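Local coordinates for protein glycoside Hydrolase (Bacteroides uniformis, PDB 5TA0) that probably hydrolyses agarose chains as a family 86 glycoside hydrolase with an alpha/beta barrel, which holds a neoagaro-oligosaccharide in its ligand pocket, at residues Gln123-His128 and Gly187-Glu192; Gln255-Trp260 and Asp534-Ile539; Thr303-Glu308 and Phe603-Val608. All blocks are in the same frame, centred on the assembly; numbering follows the deposited sequence. Where two conformers were deposited one is given.

Contact 1: Gln123-His128 and Gly187-Glu192; sequences QNTKVH and GGESGE. With EDO (1,2-ethanediol), chain J.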
ATOM      1  N   GLN A 123      30.460  -2.611  13.434  1.00 14.13           N
ATOM      2  CA  GLN A 123      30.795  -2.080  14.766  1.00 15.61           C
ATOM      3  C   GLN A 123      29.580  -1.629  15.565  1.00 15.27           C
ATOM      4  O   GLN A 123      29.665  -1.443  16.789  1.00 14.72           O
ATOM      5  CB  GLN A 123      31.801  -0.930  14.653  1.00 17.84           C
ATOM      6  CG  GLN A 123      33.156  -1.407  14.137  1.00 20.76           C
ATOM      7  CD  GLN A 123      34.150  -0.293  13.859  1.00 25.53           C
ATOM      8  OE1 GLN A 123      33.787   0.866  13.670  1.00 31.39           O
ATOM      9  NE2 GLN A 123      35.421  -0.654  13.803  1.00 29.78           N
ATOM     10  N   ASN A 124      28.432  -1.467  14.904  1.00 14.53           N
ATOM     11  CA  ASN A 124      27.216  -0.964  15.548  1.00 14.56           C
ATOM     12  C   ASN A 124      26.451  -2.135  16.157  1.00 14.85           C
ATOM     13  O   ASN A 124      25.333  -2.463  15.780  1.00 14.32           O
ATOM     14  CB  ASN A 124      26.369  -0.184  14.527  1.00 15.17           C
ATOM     15  CG  ASN A 124      25.345   0.718  15.174  1.00 15.52           C
ATOM     16  OD1 ASN A 124      25.203   0.763  16.397  1.00 16.21           O
ATOM     17  ND2 ASN A 124      24.614   1.483  14.337  1.00 16.70           N
ATOM     18  N   THR A 125      27.068  -2.756  17.163  1.00 14.46           N
ATOM     19  CA  THR A 125      26.542  -3.985  17.714  1.00 14.67           C
ATOM     20  C   THR A 125      25.193  -3.813  18.416  1.00 14.00           C
ATOM     21  O   THR A 125      24.445  -4.770  18.501  1.00 14.02           O
ATOM     22  CB  THR A 125      27.552  -4.639  18.677  1.00 16.00           C
ATOM     23  OG1 THR A 125      27.880  -3.693  19.683  1.00 18.08           O
ATOM     24  CG2 THR A 125      28.801  -5.061  17.919  1.00 17.07           C
ATOM     25  N   LYS A 126      24.880  -2.606  18.888  1.00 14.21           N
ATOM     26  CA  LYS A 126      23.613  -2.382  19.582  1.00 14.35           C
ATOM     27  C   LYS A 126      22.403  -2.600  18.669  1.00 13.78           C
ATOM     28  O   LYS A 126      21.327  -2.906  19.149  1.00 14.76           O
ATOM     29  CB  LYS A 126      23.546  -0.981  20.217  1.00 15.23           C
ATOM     30  CG  LYS A 126      23.482   0.163  19.220  1.00 16.50           C
ATOM     31  CD  LYS A 126      23.578   1.510  19.909  1.00 17.84           C
ATOM     32  CE  LYS A 126      23.539   2.665  18.920  1.00 18.99           C
ATOM     33  NZ  LYS A 126      24.776   2.831  18.110  1.00 19.49           N
ATOM     34  N   VAL A 127      22.577  -2.464  17.357  1.00 13.03           N
ATOM     35  CA  VAL A 127      21.441  -2.623  16.468  1.00 12.42           C
ATOM     36  C   VAL A 127      21.270  -4.064  15.998  1.00 11.49           C
ATOM     37  O   VAL A 127      20.202  -4.424  15.534  1.00 12.24           O
ATOM     38  CB  VAL A 127      21.498  -1.677  15.250  1.00 12.61           C
ATOM     39  CG1 VAL A 127      21.821  -0.243  15.662  1.00 12.96           C
ATOM     40  CG2 VAL A 127      22.415  -2.199  14.141  1.00 12.39           C
ATOM     41  N   HIS A 128      22.303  -4.914  16.110  1.00 11.20           N
ATOM     42  CA  HIS A 128      22.224  -6.243  15.516  1.00 10.85           C
ATOM     43  C   HIS A 128      21.051  -7.106  16.027  1.00 11.18           C
ATOM     44  O   HIS A 128      20.429  -7.815  15.246  1.00 11.23           O
ATOM     45  CB  HIS A 128      23.548  -6.993  15.659  1.00 11.05           C
ATOM     46  CG  HIS A 128      24.691  -6.303  14.978  1.00 11.02           C
ATOM     47  ND1 HIS A 128      26.007  -6.624  15.220  1.00 11.51           N
ATOM     48  CD2 HIS A 128      24.719  -5.280  14.086  1.00 11.46           C
ATOM     49  CE1 HIS A 128      26.796  -5.839  14.511  1.00 11.78           C
ATOM     50  NE2 HIS A 128      26.040  -5.009  13.812  1.00 11.86           N
ATOM     51  N   GLY A 187      24.261 -10.411   8.142  1.00 13.66           N
ATOM     52  CA  GLY A 187      23.829 -10.055   9.474  1.00 13.15           C
ATOM     53  C   GLY A 187      24.963  -9.816  10.448  1.00 12.70           C
ATOM     54  O   GLY A 187      26.050 -10.427  10.342  1.00 13.10           O
ATOM     55  N   GLY A 188      24.740  -8.908  11.383  1.00 12.31           N
ATOM     56  CA  GLY A 188      25.656  -8.699  12.487  1.00 13.06           C
ATOM     57  C   GLY A 188      27.059  -8.365  12.052  1.00 13.98           C
ATOM     58  O   GLY A 188      27.283  -7.455  11.246  1.00 13.89           O
ATOM     59  N   GLU A 189      28.029  -9.096  12.602  1.00 15.80           N
ATOM     60  CA  GLU A 189      29.437  -8.799  12.319  1.00 17.50           C
ATOM     61  C   GLU A 189      29.878  -9.183  10.906  1.00 16.05           C
ATOM     62  O   GLU A 189      31.008  -8.881  10.515  1.00 16.20           O
ATOM     63  CB  GLU A 189      30.331  -9.406  13.412  1.00 21.35           C
ATOM     64  CG  GLU A 189      30.034  -8.763  14.759  1.00 24.61           C
ATOM     65  CD  GLU A 189      30.974  -9.186  15.870  1.00 29.22           C
ATOM     66  OE1 GLU A 189      31.328 -10.382  15.931  1.00 32.21           O
ATOM     67  OE2 GLU A 189      31.325  -8.310  16.688  1.00 31.25           O
ATOM     68  N   SER A 190      28.998  -9.820  10.130  1.00 14.30           N
ATOM     69  CA  SER A 190      29.240 -10.051   8.702  1.00 14.16           C
ATOM     70  C   SER A 190      28.710  -8.923   7.805  1.00 13.00           C
ATOM     71  O   SER A 190      28.944  -8.936   6.613  1.00 14.16           O
ATOM     72  CB  SER A 190      28.605 -11.359   8.261  1.00 14.39           C
ATOM     73  OG  SER A 190      27.197 -11.255   8.071  1.00 14.88           O
ATOM     74  N   GLY A 191      28.011  -7.960   8.376  1.00 12.35           N
ATOM     75  CA  GLY A 191      27.458  -6.846   7.607  1.00 11.27           C
ATOM     76  C   GLY A 191      25.944  -6.864   7.608  1.00 10.14           C
ATOM     77  O   GLY A 191      25.317  -7.807   8.062  1.00 10.28           O
ATOM     78  N   GLU A 192      25.358  -5.778   7.105  1.00  9.41           N
ATOM     79  CA  GLU A 192      23.903  -5.630   7.098  1.00  9.70           C
ATOM     80  C   GLU A 192      23.257  -6.705   6.226  1.00  9.27           C
ATOM     81  O   GLU A 192      23.711  -6.956   5.127  1.00  9.30           O
ATOM     82  CB  GLU A 192      23.555  -4.242   6.563  1.00  9.64           C
ATOM     83  CG  GLU A 192      22.061  -3.970   6.584  1.00  9.46           C
ATOM     84  CD  GLU A 192      21.689  -2.552   6.213  1.00  9.25           C
ATOM     85  OE1 GLU A 192      22.465  -1.613   6.428  1.00  9.45           O
ATOM     86  OE2 GLU A 192      20.532  -2.372   5.734  1.00  9.42           O
TER
HETATM   87  C1  EDO J 707      21.349   1.674   5.228  1.00 13.86           C
HETATM   88  O1  EDO J 707      21.547   0.968   6.447  1.00 15.56           O
HETATM   89  C2  EDO J 707      20.304   0.958   4.412  1.00 13.08           C
HETATM   90  O2  EDO J 707      20.833  -0.239   3.845  1.00 11.93           O

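Contact 2: Gln255-Trp260 and Asp534-Ile539; sequences QNFGRW and DYLKEI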
ATOM      1  N   GLN A 255      -6.941  11.568 -19.195  1.00 10.32           N
ATOM      2  CA  GLN A 255      -6.978  11.647 -20.661  1.00 11.07           C
ATOM      3  C   GLN A 255      -7.768  10.498 -21.307  1.00 10.43           C
ATOM      4  O   GLN A 255      -7.319   9.860 -22.269  1.00  9.83           O
ATOM      5  CB  GLN A 255      -5.563  11.753 -21.220  1.00 11.99           C
ATOM      6  CG  GLN A 255      -4.864  13.063 -20.855  1.00 12.74           C
ATOM      7  CD  GLN A 255      -4.253  13.074 -19.470  1.00 13.24           C
ATOM      8  OE1 GLN A 255      -3.511  12.144 -19.107  1.00 14.10           O
ATOM      9  NE2 GLN A 255      -4.534  14.108 -18.703  1.00 14.47           N
ATOM     10  N   ASN A 256      -8.938  10.205 -20.736  1.00 10.89           N
ATOM     11  CA  ASN A 256      -9.815   9.144 -21.262  1.00 11.53           C
ATOM     12  C   ASN A 256      -9.123   7.778 -21.352  1.00 10.58           C
ATOM     13  O   ASN A 256      -9.264   7.039 -22.320  1.00 10.95           O
ATOM     14  CB  ASN A 256     -10.363   9.532 -22.640  1.00 13.52           C
ATOM     15  CG  ASN A 256     -11.615   8.764 -23.009  1.00 15.63           C
ATOM     16  OD1 ASN A 256     -12.428   8.406 -22.142  1.00 18.39           O
ATOM     17  ND2 ASN A 256     -11.790   8.514 -24.301  1.00 17.91           N
ATOM     18  N   PHE A 257      -8.377   7.468 -20.293  1.00  9.65           N
ATOM     19  CA  PHE A 257      -7.501   6.282 -20.191  1.00  9.43           C
ATOM     20  C   PHE A 257      -6.269   6.275 -21.059  1.00  9.47           C
ATOM     21  O   PHE A 257      -5.540   5.278 -21.096  1.00  9.59           O
ATOM     22  CB  PHE A 257      -8.265   4.942 -20.284  1.00  9.54           C
ATOM     23  CG  PHE A 257      -9.101   4.659 -19.071  1.00  9.91           C
ATOM     24  CD1 PHE A 257     -10.402   5.156 -18.959  1.00  9.77           C
ATOM     25  CD2 PHE A 257      -8.591   3.930 -18.005  1.00 10.02           C
ATOM     26  CE1 PHE A 257     -11.164   4.917 -17.828  1.00  9.83           C
ATOM     27  CE2 PHE A 257      -9.351   3.701 -16.868  1.00  9.84           C
ATOM     28  CZ  PHE A 257     -10.636   4.175 -16.782  1.00  9.93           C
ATOM     29  N   GLY A 258      -5.979   7.400 -21.720  1.00  9.20           N
ATOM     30  CA  GLY A 258      -4.707   7.574 -22.366  1.00  8.71           C
ATOM     31  C   GLY A 258      -3.531   7.459 -21.396  1.00  8.36           C
ATOM     32  O   GLY A 258      -2.460   7.047 -21.776  1.00  9.08           O
ATOM     33  N   ARG A 259      -3.747   7.846 -20.141  1.00  8.49           N
ATOM     34  CA  ARG A 259      -2.649   7.743 -19.148  1.00  8.55           C
ATOM     35  C   ARG A 259      -2.325   6.291 -18.818  1.00  8.36           C
ATOM     36  O   ARG A 259      -1.144   5.916 -18.783  1.00  9.16           O
ATOM     37  CB  ARG A 259      -2.934   8.548 -17.899  1.00  8.67           C
ATOM     38  CG  ARG A 259      -1.772   8.563 -16.913  1.00  9.27           C
ATOM     39  CD  ARG A 259      -1.851   9.725 -15.973  1.00  9.61           C
ATOM     40  NE  ARG A 259      -0.922   9.628 -14.837  1.00  9.70           N
ATOM     41  CZ  ARG A 259      -0.274  10.647 -14.289  1.00 10.17           C
ATOM     42  NH1 ARG A 259       0.472  10.466 -13.195  1.00 10.51           N
ATOM     43  NH2 ARG A 259      -0.308  11.861 -14.830  1.00 10.96           N
ATOM     44  N   TRP A 260      -3.363   5.488 -18.611  1.00  8.05           N
ATOM     45  CA  TRP A 260      -3.192   4.040 -18.511  1.00  7.97           C
ATOM     46  C   TRP A 260      -2.442   3.490 -19.725  1.00  8.03           C
ATOM     47  O   TRP A 260      -1.450   2.751 -19.613  1.00  7.54           O
ATOM     48  CB  TRP A 260      -4.537   3.342 -18.369  1.00  8.31           C
ATOM     49  CG  TRP A 260      -4.413   1.867 -18.632  1.00  8.36           C
ATOM     50  CD1 TRP A 260      -4.724   1.229 -19.800  1.00  8.26           C
ATOM     51  CD2 TRP A 260      -3.865   0.863 -17.757  1.00  8.22           C
ATOM     52  NE1 TRP A 260      -4.417  -0.112 -19.710  1.00  8.56           N
ATOM     53  CE2 TRP A 260      -3.879  -0.352 -18.469  1.00  8.23           C
ATOM     54  CE3 TRP A 260      -3.360   0.877 -16.444  1.00  8.53           C
ATOM     55  CZ2 TRP A 260      -3.434  -1.549 -17.914  1.00  8.26           C
ATOM     56  CZ3 TRP A 260      -2.931  -0.323 -15.886  1.00  8.34           C
ATOM     57  CH2 TRP A 260      -2.971  -1.514 -16.622  1.00  8.14           C
ATOM     58  N   ASP A 534     -11.053 -10.156 -21.109  1.00 10.58           N
ATOM     59  CA  ASP A 534     -10.717  -8.888 -21.746  1.00 10.92           C
ATOM     60  C   ASP A 534     -11.028  -7.756 -20.769  1.00  9.82           C
ATOM     61  O   ASP A 534     -11.553  -7.991 -19.686  1.00  9.54           O
ATOM     62  CB  ASP A 534     -11.534  -8.735 -23.047  1.00 12.49           C
ATOM     63  CG  ASP A 534     -10.867  -7.873 -24.089  1.00 15.45           C
ATOM     64  OD1 ASP A 534      -9.899  -7.144 -23.801  1.00 16.50           O
ATOM     65  OD2 ASP A 534     -11.341  -7.954 -25.255  1.00 18.94           O
ATOM     66  N   TYR A 535     -10.738  -6.522 -21.173  1.00  9.18           N
ATOM     67  CA  TYR A 535     -10.856  -5.375 -20.292  1.00  9.68           C
ATOM     68  C   TYR A 535     -10.977  -4.090 -21.120  1.00  9.64           C
ATOM     69  O   TYR A 535     -10.899  -4.146 -22.349  1.00 10.62           O
ATOM     70  CB  TYR A 535      -9.642  -5.341 -19.329  1.00  9.39           C
ATOM     71  CG  TYR A 535      -8.423  -4.605 -19.836  1.00  9.72           C
ATOM     72  CD1 TYR A 535      -7.761  -3.667 -19.027  1.00  9.47           C
ATOM     73  CD2 TYR A 535      -7.922  -4.835 -21.124  1.00  9.78           C
ATOM     74  CE1 TYR A 535      -6.663  -2.959 -19.510  1.00  9.27           C
ATOM     75  CE2 TYR A 535      -6.817  -4.150 -21.603  1.00 10.12           C
ATOM     76  CZ  TYR A 535      -6.189  -3.202 -20.782  1.00  9.70           C
ATOM     77  OH  TYR A 535      -5.095  -2.503 -21.268  1.00 10.33           O
ATOM     78  N   LEU A 536     -11.205  -2.973 -20.438  1.00 10.12           N
ATOM     79  CA  LEU A 536     -11.083  -1.613 -21.013  1.00 10.52           C
ATOM     80  C   LEU A 536     -11.921  -1.409 -22.278  1.00 11.08           C
ATOM     81  O   LEU A 536     -11.387  -1.329 -23.392  1.00 12.07           O
ATOM     82  CB  LEU A 536      -9.605  -1.252 -21.238  1.00 10.98           C
ATOM     83  CG  LEU A 536      -9.328   0.235 -21.575  1.00 11.65           C
ATOM     84  CD1 LEU A 536      -9.945   1.198 -20.579  1.00 11.72           C
ATOM     85  CD2 LEU A 536      -7.827   0.432 -21.668  1.00 12.16           C
ATOM     86  N   LYS A 537     -13.230  -1.333 -22.084  0.60 11.27           N
ATOM     87  CA  LYS A 537     -14.180  -1.209 -23.202  0.60 12.13           C
ATOM     88  C   LYS A 537     -14.910   0.130 -23.114  0.60 12.32           C
ATOM     89  O   LYS A 537     -15.355   0.545 -22.047  0.60 12.08           O
ATOM     90  CB  LYS A 537     -15.173  -2.368 -23.181  0.60 12.80           C
ATOM     91  CG  LYS A 537     -14.552  -3.758 -23.312  0.60 13.60           C
ATOM     92  CD  LYS A 537     -13.765  -3.932 -24.602  0.60 14.27           C
ATOM     93  CE  LYS A 537     -13.135  -5.311 -24.729  0.60 15.21           C
ATOM     94  NZ  LYS A 537     -12.236  -5.376 -25.916  0.60 16.33           N
ATOM     95  N   GLU A 538     -15.020   0.802 -24.260  1.00 13.16           N
ATOM     96  CA  GLU A 538     -15.748   2.072 -24.367  1.00 15.05           C
ATOM     97  C   GLU A 538     -17.254   1.851 -24.251  1.00 14.35           C
ATOM     98  O   GLU A 538     -17.796   0.875 -24.772  1.00 15.13           O
ATOM     99  CB  GLU A 538     -15.490   2.738 -25.727  1.00 17.13           C
ATOM    100  CG  GLU A 538     -14.058   3.134 -26.006  1.00 19.98           C
ATOM    101  CD  GLU A 538     -13.819   3.582 -27.445  1.00 22.51           C
ATOM    102  OE1 GLU A 538     -14.786   3.678 -28.231  1.00 25.09           O
ATOM    103  OE2 GLU A 538     -12.647   3.813 -27.793  1.00 25.65           O
ATOM    104  N   ILE A 539     -17.901   2.762 -23.547  1.00 13.11           N
ATOM    105  CA  ILE A 539     -19.343   2.717 -23.296  1.00 13.96           C
ATOM    106  C   ILE A 539     -20.091   3.570 -24.320  1.00 14.78           C
ATOM    107  O   ILE A 539     -19.887   4.780 -24.399  1.00 14.99           O
ATOM    108  CB  ILE A 539     -19.696   3.197 -21.885  1.00 13.35           C
ATOM    109  CG1 ILE A 539     -19.046   2.284 -20.815  1.00 13.81           C
ATOM    110  CG2 ILE A 539     -21.220   3.203 -21.688  1.00 14.03           C
ATOM    111  CD1 ILE A 539     -18.977   2.933 -19.446  1.00 13.37           C
TER

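Contact 3: Thr303-Glu308 and Phe603-Val608; sequences TMDMIE and FGVIEV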
ATOM      1  N   THR A 303      -7.813   1.038  -9.347  1.00  7.21           N
ATOM      2  CA  THR A 303      -6.402   1.073  -9.708  1.00  7.29           C
ATOM      3  C   THR A 303      -5.784  -0.322  -9.614  1.00  7.33           C
ATOM      4  O   THR A 303      -5.168  -0.823 -10.549  1.00  7.27           O
ATOM      5  CB  THR A 303      -5.655   2.033  -8.773  1.00  7.78           C
ATOM      6  OG1 THR A 303      -6.314   3.315  -8.801  1.00  8.04           O
ATOM      7  CG2 THR A 303      -4.211   2.184  -9.155  1.00  7.87           C
ATOM      8  N   MET A 304      -5.962  -0.940  -8.454  1.00  7.20           N
ATOM      9  CA  MET A 304      -5.337  -2.262  -8.211  1.00  7.55           C
ATOM     10  C   MET A 304      -5.933  -3.367  -9.083  1.00  7.45           C
ATOM     11  O   MET A 304      -5.197  -4.179  -9.630  1.00  7.59           O
ATOM     12  CB  MET A 304      -5.391  -2.604  -6.737  1.00  8.01           C
ATOM     13  CG  MET A 304      -4.549  -1.687  -5.883  1.00  8.38           C
ATOM     14  SD  MET A 304      -4.427  -2.141  -4.141  1.00  9.94           S
ATOM     15  CE  MET A 304      -6.053  -1.699  -3.613  1.00 10.25           C
ATOM     16  N   ASP A 305      -7.252  -3.341  -9.269  1.00  7.36           N
ATOM     17  CA  ASP A 305      -7.896  -4.292 -10.198  1.00  7.36           C
ATOM     18  C   ASP A 305      -7.381  -4.173 -11.629  1.00  7.19           C
ATOM     19  O   ASP A 305      -7.255  -5.185 -12.320  1.00  7.24           O
ATOM     20  CB  ASP A 305      -9.432  -4.148 -10.196  1.00  7.64           C
ATOM     21  CG  ASP A 305     -10.117  -4.854  -9.015  1.00  8.15           C
ATOM     22  OD1 ASP A 305      -9.426  -5.351  -8.099  1.00  8.23           O
ATOM     23  OD2 ASP A 305     -11.370  -4.863  -9.000  1.00  8.43           O
ATOM     24  N   MET A 306      -7.081  -2.964 -12.088  1.00  7.46           N
ATOM     25  CA  MET A 306      -6.625  -2.798 -13.445  1.00  7.77           C
ATOM     26  C   MET A 306      -5.224  -3.346 -13.660  1.00  7.35           C
ATOM     27  O   MET A 306      -4.952  -4.015 -14.651  1.00  7.69           O
ATOM     28  CB  MET A 306      -6.703  -1.318 -13.825  1.00  8.33           C
ATOM     29  CG  MET A 306      -6.665  -1.090 -15.313  1.00  8.90           C
ATOM     30  SD  MET A 306      -7.367   0.507 -15.795  1.00  9.42           S
ATOM     31  CE  MET A 306      -7.599   0.228 -17.555  1.00  9.10           C
ATOM     32  N   ILE A 307      -4.337  -3.100 -12.688  1.00  6.96           N
ATOM     33  CA  ILE A 307      -2.993  -3.690 -12.747  1.00  7.15           C
ATOM     34  C   ILE A 307      -3.115  -5.225 -12.802  1.00  6.97           C
ATOM     35  O   ILE A 307      -2.508  -5.879 -13.650  1.00  7.26           O
ATOM     36  CB  ILE A 307      -2.117  -3.256 -11.566  1.00  7.54           C
ATOM     37  CG1 ILE A 307      -1.815  -1.750 -11.637  1.00  7.80           C
ATOM     38  CG2 ILE A 307      -0.831  -4.038 -11.540  1.00  7.93           C
ATOM     39  CD1 ILE A 307      -1.131  -1.228 -10.387  1.00  8.47           C
ATOM     40  N   GLU A 308      -3.919  -5.801 -11.907  1.00  6.94           N
ATOM     41  CA  GLU A 308      -4.059  -7.264 -11.867  1.00  7.30           C
ATOM     42  C   GLU A 308      -4.671  -7.817 -13.149  1.00  6.95           C
ATOM     43  O   GLU A 308      -4.164  -8.802 -13.688  1.00  7.29           O
ATOM     44  CB  GLU A 308      -4.925  -7.681 -10.696  1.00  8.15           C
ATOM     45  CG  GLU A 308      -4.287  -7.441  -9.341  1.00  8.82           C
ATOM     46  CD  GLU A 308      -5.232  -7.674  -8.173  1.00  9.51           C
ATOM     47  OE1 GLU A 308      -4.809  -7.369  -7.017  1.00 10.36           O
ATOM     48  OE2 GLU A 308      -6.406  -8.091  -8.363  1.00 10.38           O
ATOM     49  N   PHE A 603     -13.747   7.352 -11.086  1.00  9.70           N
ATOM     50  CA  PHE A 603     -13.055   6.078 -11.394  1.00  9.15           C
ATOM     51  C   PHE A 603     -13.088   5.233 -10.135  1.00  8.58           C
ATOM     52  O   PHE A 603     -12.519   5.610  -9.112  1.00  8.23           O
ATOM     53  CB  PHE A 603     -11.616   6.315 -11.868  1.00  9.26           C
ATOM     54  CG  PHE A 603     -10.867   5.051 -12.249  1.00  9.07           C
ATOM     55  CD1 PHE A 603     -11.449   4.059 -13.032  1.00  8.94           C
ATOM     56  CD2 PHE A 603      -9.546   4.868 -11.849  1.00  8.68           C
ATOM     57  CE1 PHE A 603     -10.738   2.935 -13.389  1.00  8.72           C
ATOM     58  CE2 PHE A 603      -8.827   3.745 -12.216  1.00  8.82           C
ATOM     59  CZ  PHE A 603      -9.423   2.775 -12.991  1.00  8.68           C
ATOM     60  N   GLY A 604     -13.813   4.119 -10.191  1.00  8.35           N
ATOM     61  CA  GLY A 604     -13.977   3.275  -9.007  1.00  8.51           C
ATOM     62  C   GLY A 604     -14.587   1.949  -9.342  1.00  9.08           C
ATOM     63  O   GLY A 604     -15.245   1.793 -10.384  1.00  9.20           O
ATOM     64  N   VAL A 605     -14.394   0.980  -8.440  1.00  9.21           N
ATOM     65  CA  VAL A 605     -15.073  -0.314  -8.542  1.00  9.51           C
ATOM     66  C   VAL A 605     -16.397  -0.289  -7.782  1.00  9.52           C
ATOM     67  O   VAL A 605     -16.430  -0.006  -6.582  1.00  9.68           O
ATOM     68  CB  VAL A 605     -14.164  -1.439  -8.024  1.00  9.47           C
ATOM     69  CG1 VAL A 605     -14.924  -2.748  -7.861  1.00 10.03           C
ATOM     70  CG2 VAL A 605     -12.988  -1.613  -8.946  1.00 10.00           C
ATOM     71  N   ILE A 606     -17.467  -0.597  -8.505  1.00  9.33           N
ATOM     72  CA  ILE A 606     -18.779  -0.821  -7.921  1.00 10.70           C
ATOM     73  C   ILE A 606     -18.885  -2.312  -7.625  1.00 10.23           C
ATOM     74  O   ILE A 606     -18.845  -3.151  -8.532  1.00 10.32           O
ATOM     75  CB  ILE A 606     -19.909  -0.422  -8.908  1.00 11.97           C
ATOM     76  CG1 ILE A 606     -19.710   0.982  -9.492  1.00 13.69           C
ATOM     77  CG2 ILE A 606     -21.273  -0.555  -8.243  1.00 12.50           C
ATOM     78  CD1 ILE A 606     -19.572   2.077  -8.498  1.00 14.11           C
ATOM     79  N   GLU A 607     -18.999  -2.629  -6.341  1.00 10.93           N
ATOM     80  CA  GLU A 607     -19.115  -4.009  -5.881  1.00 11.72           C
ATOM     81  C   GLU A 607     -20.596  -4.432  -5.855  1.00 11.76           C
ATOM     82  O   GLU A 607     -21.432  -3.759  -5.247  1.00 13.67           O
ATOM     83  CB  GLU A 607     -18.457  -4.154  -4.512  1.00 12.40           C
ATOM     84  CG  GLU A 607     -16.947  -4.090  -4.618  1.00 13.72           C
ATOM     85  CD  GLU A 607     -16.283  -3.727  -3.312  1.00 15.01           C
ATOM     86  OE1 GLU A 607     -16.302  -2.544  -2.924  1.00 14.11           O
ATOM     87  OE2 GLU A 607     -15.781  -4.645  -2.633  1.00 18.30           O
ATOM     88  N   VAL A 608     -20.899  -5.530  -6.544  1.00 10.87           N
ATOM     89  CA  VAL A 608     -22.265  -5.976  -6.802  1.00 11.14           C
ATOM     90  C   VAL A 608     -22.441  -7.394  -6.243  1.00 11.39           C
ATOM     91  O   VAL A 608     -21.948  -8.358  -6.838  1.00 11.64           O
ATOM     92  CB  VAL A 608     -22.572  -5.971  -8.308  1.00 11.44           C
ATOM     93  CG1 VAL A 608     -24.032  -6.365  -8.548  1.00 12.17           C
ATOM     94  CG2 VAL A 608     -22.278  -4.601  -8.933  1.00 12.08           C
TER

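Contact 1: Gln123-His128 and Gly187-Glu192
His128 sends its ring out with CG anti to the carbonyl carbon (chi1 -61°), and this lays one imidazole face over Gly188. CA of Gly188 sits 3.5 Å from the centroid of the His128 ring, only 14° off the ring normal, a clean CH-pi contact. The opposite face is taken by its own turn, where Asn124 O and Thr125 CA lie above the rim, so the ring is sandwiched. Its NE2 is hydrogen-bonded to Tyr121 O, which fixes its rotation. The backbone of Gly188 adopts a positive phi, a conformation that suits glycine, and a CB there would come within 3.8 Å of His128 ND1. Gly187 O shapes the loop: it accepts from Ser190 N and, at 2.7 Å, from Ser190 OG, both on the same face of the carbonyl. Further along, Glu192 is fully extended and its two carboxylate oxygens each accept a hydroxyl of an ethanediol, probably from the crystallisation liquor, with OE1 at 2.7 Å from EDO O1; Tyr183 also bonds OE1. Gly187 and Gly188, both facing Gly191, form a G1 beta bulge, and the contact joins two helix-to-strand loops of the alpha/beta barrel, those leading into neighbouring strands 134-140 and 197-199.

Contact 2: Gln255-Trp260 and Asp534-Ile539
Leu536 reaches between Phe257 and Trp260, a bump from the beta-sandwich side meeting a hollow at the rim of the alpha/beta barrel. The hollow lies between the Phe257 and Trp260 rings, which a type I' turn, Gln255 to Gly258, and the short helix after it present, with Phe257 at the N-cap position; the bump stands on a G1 beta bulge, Leu536 and Lys537 both facing Val632. The two methyls of Leu536 part the work. CD1 slides over one face of the Phe257 ring, nearer its rim than its middle, 3.9 Å from Phe257 CG. CD2 lies 3.7 Å from Trp260 CD1, oblique to the indole. With CG anti to the backbone N (chi1 -169°), the leucine fork points at both rings together. Its CB, meanwhile, rests 3.6 Å above the plane of the Tyr535 ring, over its centre, so the tyrosine lies under the leucine like a shelf. The indole and phenol planes are steeply inclined to each other. A phenylalanine in place of Trp260 has no indole N-H and a smaller ring, and would probably leave Tyr535 OH without this donor and Leu536 CD2 with less ring to pack on. The polar fastening is one bond: Trp260 NE1 gives its hydrogen to Tyr535 OH at 2.9 Å, 159° at the hydrogen, with the oxygen just 10° out of the indole plane.

Contact 3: Thr303-Glu308 and Phe603-Val608
Phe603 and Met306 reach for each other from strand and helix, both with CG anti to the backbone N. For Phe603 (chi1 -178°) this carries the ring off the strand until CE2 stands 4.1 Å from Thr303 N and CZ 4.2 Å from Met306 SD. Met306 (chi1 -162°) stays extended to its end, and its chain crosses the phenylalanine at about a right angle. The sulfur is 5.4 Å from the centroid of the Phe603 ring and oblique to it, a Met-aromatic contact. Two residues further along the strand, Val605 again faces the helix. Its CG2, the methyl anti to the carbonyl carbon, touches Asp305 OD2 at 3.6 Å, packing against a carboxylate and not bonding to it. Buried as it is, that carboxylate is well matched in charge: OD1 forms salt bridges with Lys529 and Arg360, and OD2 with Arg563, which would be expected to keep Asp305 ionised. Thr303 turns its OG1 to the carbonyl of Asn299 inside its own helix. The axes of the helix and strand segments pass 8.9 Å apart at 88°. Here helix 298-315 packs across strand 602-609, an outermost strand of a five-stranded sheet, whose neighbour 558-568 bonds it on one side while the backbone of Val605 also bonds Ser298 at the start of the helix.

From the N terminus, contact 1 comes first and is complete early: it closes a loop of 58 residues between the loop before strand 134-140 and the loop before strand 197-199. Only afterwards does the chain open contact 2 at Gln255, then contact 3 at Thr303. These two cross, since Asp534-Ile539 returns to the first before Phe603-Val608 reaches the second, with 273 and 294 residues between their segments. Both tie the barrel to the same five-stranded sheet, and their centres are about 13 Å apart. They share a core: the Met306 methyl packs on Phe257, Trp260 and Tyr535, and Phe257 meets Phe603 edge-to-face. Contact 1 lies on the opposite side of the chain's centre, about 44 Å from contact 3, centre to centre.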